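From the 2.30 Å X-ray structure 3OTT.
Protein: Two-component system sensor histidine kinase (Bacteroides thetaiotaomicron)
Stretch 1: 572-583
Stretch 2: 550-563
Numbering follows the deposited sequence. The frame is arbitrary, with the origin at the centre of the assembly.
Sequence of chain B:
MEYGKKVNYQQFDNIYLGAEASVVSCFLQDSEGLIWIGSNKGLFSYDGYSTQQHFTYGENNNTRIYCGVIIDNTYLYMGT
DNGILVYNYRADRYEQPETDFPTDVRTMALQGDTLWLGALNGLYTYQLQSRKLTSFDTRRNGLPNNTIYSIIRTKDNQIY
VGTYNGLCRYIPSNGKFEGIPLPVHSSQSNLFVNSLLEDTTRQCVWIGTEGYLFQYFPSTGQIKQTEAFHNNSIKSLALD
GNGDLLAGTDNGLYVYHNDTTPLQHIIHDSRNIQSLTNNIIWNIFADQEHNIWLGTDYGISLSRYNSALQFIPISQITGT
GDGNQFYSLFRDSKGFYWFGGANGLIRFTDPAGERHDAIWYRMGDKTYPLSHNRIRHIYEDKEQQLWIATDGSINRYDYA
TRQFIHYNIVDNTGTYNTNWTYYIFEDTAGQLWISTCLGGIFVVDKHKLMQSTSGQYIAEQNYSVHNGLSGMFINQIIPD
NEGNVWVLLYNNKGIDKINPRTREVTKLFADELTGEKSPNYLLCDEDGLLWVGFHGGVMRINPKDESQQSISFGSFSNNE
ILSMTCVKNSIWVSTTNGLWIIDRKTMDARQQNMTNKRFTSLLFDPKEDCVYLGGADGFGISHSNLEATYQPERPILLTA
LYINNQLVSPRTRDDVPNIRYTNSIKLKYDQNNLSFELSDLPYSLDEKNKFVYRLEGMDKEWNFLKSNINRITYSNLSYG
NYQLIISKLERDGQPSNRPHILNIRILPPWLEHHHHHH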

# COMPACT_ATOMS: atom_id res chain seq x y z
N TRP B 572 10.65 30.33 11.08
CA TRP B 572 10.79 29.56 9.83
C TRP B 572 9.64 29.86 8.91
O TRP B 572 8.52 29.83 9.32
CB TRP B 572 10.85 28.04 10.08
CG TRP B 572 12.16 27.57 10.72
CD1 TRP B 572 12.96 28.31 11.59
CD2 TRP B 572 12.78 26.29 10.59
NE1 TRP B 572 14.06 27.55 11.96
CE2 TRP B 572 13.96 26.31 11.38
CE3 TRP B 572 12.45 25.12 9.91
CZ2 TRP B 572 14.83 25.22 11.47
CZ3 TRP B 572 13.33 24.00 10.00
CH2 TRP B 572 14.50 24.07 10.78
N VAL B 573 9.95 30.09 7.64
CA VAL B 573 8.97 30.54 6.65
C VAL B 573 9.10 29.68 5.41
O VAL B 573 10.11 29.73 4.70
CB VAL B 573 9.17 32.04 6.30
CG1 VAL B 573 7.99 32.56 5.43
CG2 VAL B 573 9.22 32.85 7.54
N SER B 574 8.07 28.88 5.17
CA SER B 574 8.01 28.01 4.02
C SER B 574 7.26 28.73 2.90
O SER B 574 6.20 29.30 3.15
CB SER B 574 7.27 26.75 4.40
OG SER B 574 7.20 25.92 3.27
N THR B 575 7.85 28.77 1.71
CA THR B 575 7.27 29.47 0.59
C THR B 575 7.35 28.54 -0.62
O THR B 575 8.03 27.51 -0.60
CB THR B 575 8.11 30.70 0.14
OG1 THR B 575 9.35 30.23 -0.44
CG2 THR B 575 8.40 31.67 1.27
N THR B 576 6.70 28.99 -1.69
CA THR B 576 6.75 28.37 -3.00
C THR B 576 8.17 28.21 -3.54
O THR B 576 8.44 27.29 -4.31
CB THR B 576 5.99 29.28 -3.98
OG1 THR B 576 4.60 29.22 -3.66
CG2 THR B 576 6.21 28.81 -5.45
N ASN B 577 9.06 29.13 -3.17
CA ASN B 577 10.42 29.08 -3.68
C ASN B 577 11.47 28.54 -2.67
O ASN B 577 12.67 28.59 -2.91
CB ASN B 577 10.79 30.44 -4.31
CG ASN B 577 10.33 30.55 -5.80
OD1 ASN B 577 9.14 30.36 -6.14
ND2 ASN B 577 11.28 30.85 -6.70
N GLY B 578 11.00 28.03 -1.54
CA GLY B 578 11.88 27.44 -0.55
C GLY B 578 11.65 27.88 0.89
O GLY B 578 10.62 28.48 1.24
N LEU B 579 12.64 27.58 1.70
CA LEU B 579 12.59 27.76 3.12
C LEU B 579 13.48 28.93 3.55
O LEU B 579 14.66 28.97 3.24
CB LEU B 579 13.06 26.46 3.79
CG LEU B 579 12.38 25.96 5.06
CD1 LEU B 579 13.43 25.14 5.92
CD2 LEU B 579 11.78 27.02 5.89
N TRP B 580 12.90 29.90 4.24
CA TRP B 580 13.68 30.99 4.85
C TRP B 580 13.60 30.94 6.37
O TRP B 580 12.54 30.70 6.93
CB TRP B 580 13.17 32.35 4.35
CG TRP B 580 13.33 32.48 2.87
CD1 TRP B 580 12.62 31.82 1.90
CD2 TRP B 580 14.31 33.27 2.19
NE1 TRP B 580 13.10 32.15 0.67
CE2 TRP B 580 14.12 33.05 0.81
CE3 TRP B 580 15.32 34.14 2.62
CZ2 TRP B 580 14.90 33.69 -0.15
CZ3 TRP B 580 16.10 34.77 1.68
CH2 TRP B 580 15.88 34.54 0.30
N ILE B 581 14.72 31.21 7.01
CA ILE B 581 14.83 31.34 8.44
C ILE B 581 15.21 32.80 8.78
O ILE B 581 16.21 33.33 8.27
CB ILE B 581 15.95 30.42 8.94
CG1 ILE B 581 15.62 28.96 8.57
CG2 ILE B 581 16.23 30.65 10.47
CD1 ILE B 581 16.62 27.91 9.22
N ILE B 582 14.45 33.43 9.68
CA ILE B 582 14.58 34.86 9.95
C ILE B 582 14.78 35.05 11.43
O ILE B 582 13.99 34.55 12.24
CB ILE B 582 13.28 35.61 9.56
CG1 ILE B 582 12.95 35.40 8.08
CG2 ILE B 582 13.34 37.10 9.90
CD1 ILE B 582 11.47 35.79 7.76
N ASP B 583 15.79 35.82 11.79
CA ASP B 583 16.11 35.99 13.20
C ASP B 583 15.08 36.92 13.81
O ASP B 583 14.81 37.96 13.26
CB ASP B 583 17.51 36.56 13.38
CG ASP B 583 17.80 36.93 14.85
OD1 ASP B 583 17.32 37.97 15.35
OD2 ASP B 583 18.50 36.14 15.51
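Stretch 2, residues 550-563: SISFGSFSNNEILS

Stretch 1 forms a β-hairpin, with strands 572-575 and 578-583 joined by a type I turn from T575 to G578. Stretch 2 enters as the end of a strand (550-552), crosses the hairpin through an irregular loop that includes a cis peptide bond before F556, and returns to extended conformation at 561-563. This last segment pairs with the first hairpin strand: the axes of 561-563 and 572-575 approach to 4.4 Å, and their N-to-C directions make an angle of 121°, an antiparallel sense well short of ideal alignment.

Main-chain hydrogen bonds fix the register. S574 and S563 form an antiparallel hydrogen-bonded pair with CA atoms 5.1 Å apart; S574 N donates to S563 O at 2.8 Å, and S563 N donates to S574 O at 3.3 Å. The same carbonyl, S574 O, also accepts from L562 N at 2.7 Å. This double use accompanies a β-bulge, for the register shifts by one residue before the next bridge, the non-hydrogen-bonded pair T575 and I561, whose CA atoms are 4.3 Å apart. L562, with phi/psi of -97/-38°, departs from extended geometry at this point. Beyond the bulge, T576 N donates to E560 O at 3.1 Å, carrying the pairing into the turn. A CA-H···O contact from V573 CA to S563 O, 3.5 Å, supplements these bonds.

The apolar contacts centre on F553, whose CA-to-CB bond points toward stretch 1. Its CD1 lies over one face of the W580 indole, 3.7 Å from W580 CD2. The phenyl and the five-membered ring of W580 are oblique, with planes at 36° and centroids 4.7 Å apart, while F553 CB makes a CH-π contact over the six-membered ring. T575 CG2 meets the phenyl edge, 4.2 Å from F553 CE1; V573 CG1 and I582 CD1 each come within 4.3 Å, of F553 CZ and F553 CE2 respectively. V573 CG1 also packs against I561 CD1 at 3.8 Å, and I582 CG2 lies 4.3 Å from I551 CD1. At G554, CA is 3.2 Å from W580 CH2; a CB there would clash with W580 CZ2, and the positive phi also favours glycine.

Polar side chains gather at the turn. T575 OG1 donates to G578 O at 2.7 Å and accepts from N577 N at 3.0 Å, bracing the turn from within. The CA-to-CB bond of N559 points sideways, but the end of its side chain comes nearer to stretch 1, placing N559 OD1 3.5 Å from N577 CB.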

# COMPACT_ATOMS: atom_id res chain seq x y z
N SER B 550 9.51 45.97 8.76
CA SER B 550 9.15 45.15 7.66
C SER B 550 10.38 44.85 6.84
O SER B 550 11.27 45.68 6.75
CB SER B 550 8.12 45.93 6.83
OG SER B 550 7.57 45.03 5.93
N ILE B 551 10.45 43.65 6.27
CA ILE B 551 11.56 43.29 5.37
C ILE B 551 11.02 42.55 4.18
O ILE B 551 9.92 42.02 4.20
CB ILE B 551 12.60 42.33 6.04
CG1 ILE B 551 11.88 41.16 6.70
CG2 ILE B 551 13.52 43.08 7.00
CD1 ILE B 551 12.64 39.91 6.68
N SER B 552 11.81 42.50 3.12
CA SER B 552 11.45 41.66 1.99
C SER B 552 12.61 40.74 1.80
O SER B 552 13.74 41.08 2.11
CB SER B 552 11.19 42.49 0.72
OG SER B 552 12.41 43.01 0.24
N PHE B 553 12.35 39.55 1.32
CA PHE B 553 13.42 38.61 1.25
C PHE B 553 13.35 37.86 -0.04
O PHE B 553 12.27 37.52 -0.52
CB PHE B 553 13.41 37.66 2.46
CG PHE B 553 12.12 36.94 2.65
CD1 PHE B 553 11.75 35.89 1.80
CD2 PHE B 553 11.26 37.32 3.66
CE1 PHE B 553 10.55 35.23 1.95
CE2 PHE B 553 10.05 36.65 3.83
CZ PHE B 553 9.69 35.60 2.96
N GLY B 554 14.52 37.65 -0.61
CA GLY B 554 14.71 36.77 -1.75
C GLY B 554 14.31 37.34 -3.08
O GLY B 554 14.47 38.54 -3.35
N SER B 555 13.84 36.44 -3.92
CA SER B 555 13.02 36.74 -5.08
C SER B 555 12.15 35.49 -5.32
O SER B 555 12.42 34.43 -4.72
CB SER B 555 13.91 37.08 -6.28
OG SER B 555 14.59 38.29 -6.04
N PHE B 556 11.08 35.58 -6.11
CA PHE B 556 10.59 36.84 -6.67
C PHE B 556 9.90 37.73 -5.59
O PHE B 556 9.80 37.34 -4.40
CB PHE B 556 9.64 36.52 -7.86
CG PHE B 556 10.29 35.74 -9.00
CD1 PHE B 556 11.32 36.32 -9.79
CD2 PHE B 556 9.87 34.43 -9.31
CE1 PHE B 556 11.93 35.60 -10.86
CE2 PHE B 556 10.46 33.70 -10.38
CZ PHE B 556 11.50 34.29 -11.16
N SER B 557 9.48 38.92 -6.01
CA SER B 557 8.64 39.81 -5.19
C SER B 557 7.27 39.16 -4.92
O SER B 557 6.72 39.25 -3.80
CB SER B 557 8.50 41.17 -5.89
OG SER B 557 7.25 41.80 -5.64
N ASN B 558 6.73 38.50 -5.95
CA ASN B 558 5.45 37.80 -5.86
C ASN B 558 5.78 36.31 -5.63
O ASN B 558 5.83 35.51 -6.58
CB ASN B 558 4.60 38.05 -7.13
CG ASN B 558 4.39 39.59 -7.44
OD1 ASN B 558 3.82 40.34 -6.61
ND2 ASN B 558 4.84 40.04 -8.63
N ASN B 559 6.06 35.99 -4.35
CA ASN B 559 6.57 34.70 -3.89
C ASN B 559 5.81 34.29 -2.63
O ASN B 559 6.04 34.83 -1.56
CB ASN B 559 8.07 34.80 -3.60
CG ASN B 559 8.60 33.62 -2.80
OD1 ASN B 559 8.20 32.48 -3.04
ND2 ASN B 559 9.51 33.88 -1.85
N GLU B 560 4.90 33.34 -2.77
CA GLU B 560 3.89 33.06 -1.77
C GLU B 560 4.38 32.37 -0.51
O GLU B 560 5.13 31.42 -0.55
CB GLU B 560 2.81 32.20 -2.38
CG GLU B 560 2.29 32.61 -3.78
CD GLU B 560 1.30 31.58 -4.35
OE1 GLU B 560 0.86 30.68 -3.57
OE2 GLU B 560 0.95 31.68 -5.56
N ILE B 561 3.90 32.84 0.61
CA ILE B 561 4.20 32.20 1.90
C ILE B 561 3.18 31.10 2.18
O ILE B 561 1.97 31.36 2.14
CB ILE B 561 4.19 33.23 3.05
CG1 ILE B 561 5.36 34.22 2.86
CG2 ILE B 561 4.28 32.54 4.35
CD1 ILE B 561 5.61 35.11 4.04
N LEU B 562 3.66 29.88 2.44
CA LEU B 562 2.78 28.72 2.64
C LEU B 562 2.52 28.43 4.14
O LEU B 562 1.40 28.08 4.52
CB LEU B 562 3.30 27.47 1.89
CG LEU B 562 3.55 27.36 0.36
CD1 LEU B 562 4.05 25.91 -0.07
CD2 LEU B 562 2.35 27.81 -0.55
N SER B 563 3.54 28.62 4.98
CA SER B 563 3.49 28.36 6.38
C SER B 563 4.60 29.14 7.08
O SER B 563 5.66 29.39 6.50
CB SER B 563 3.68 26.86 6.66
OG SER B 563 3.32 26.57 8.02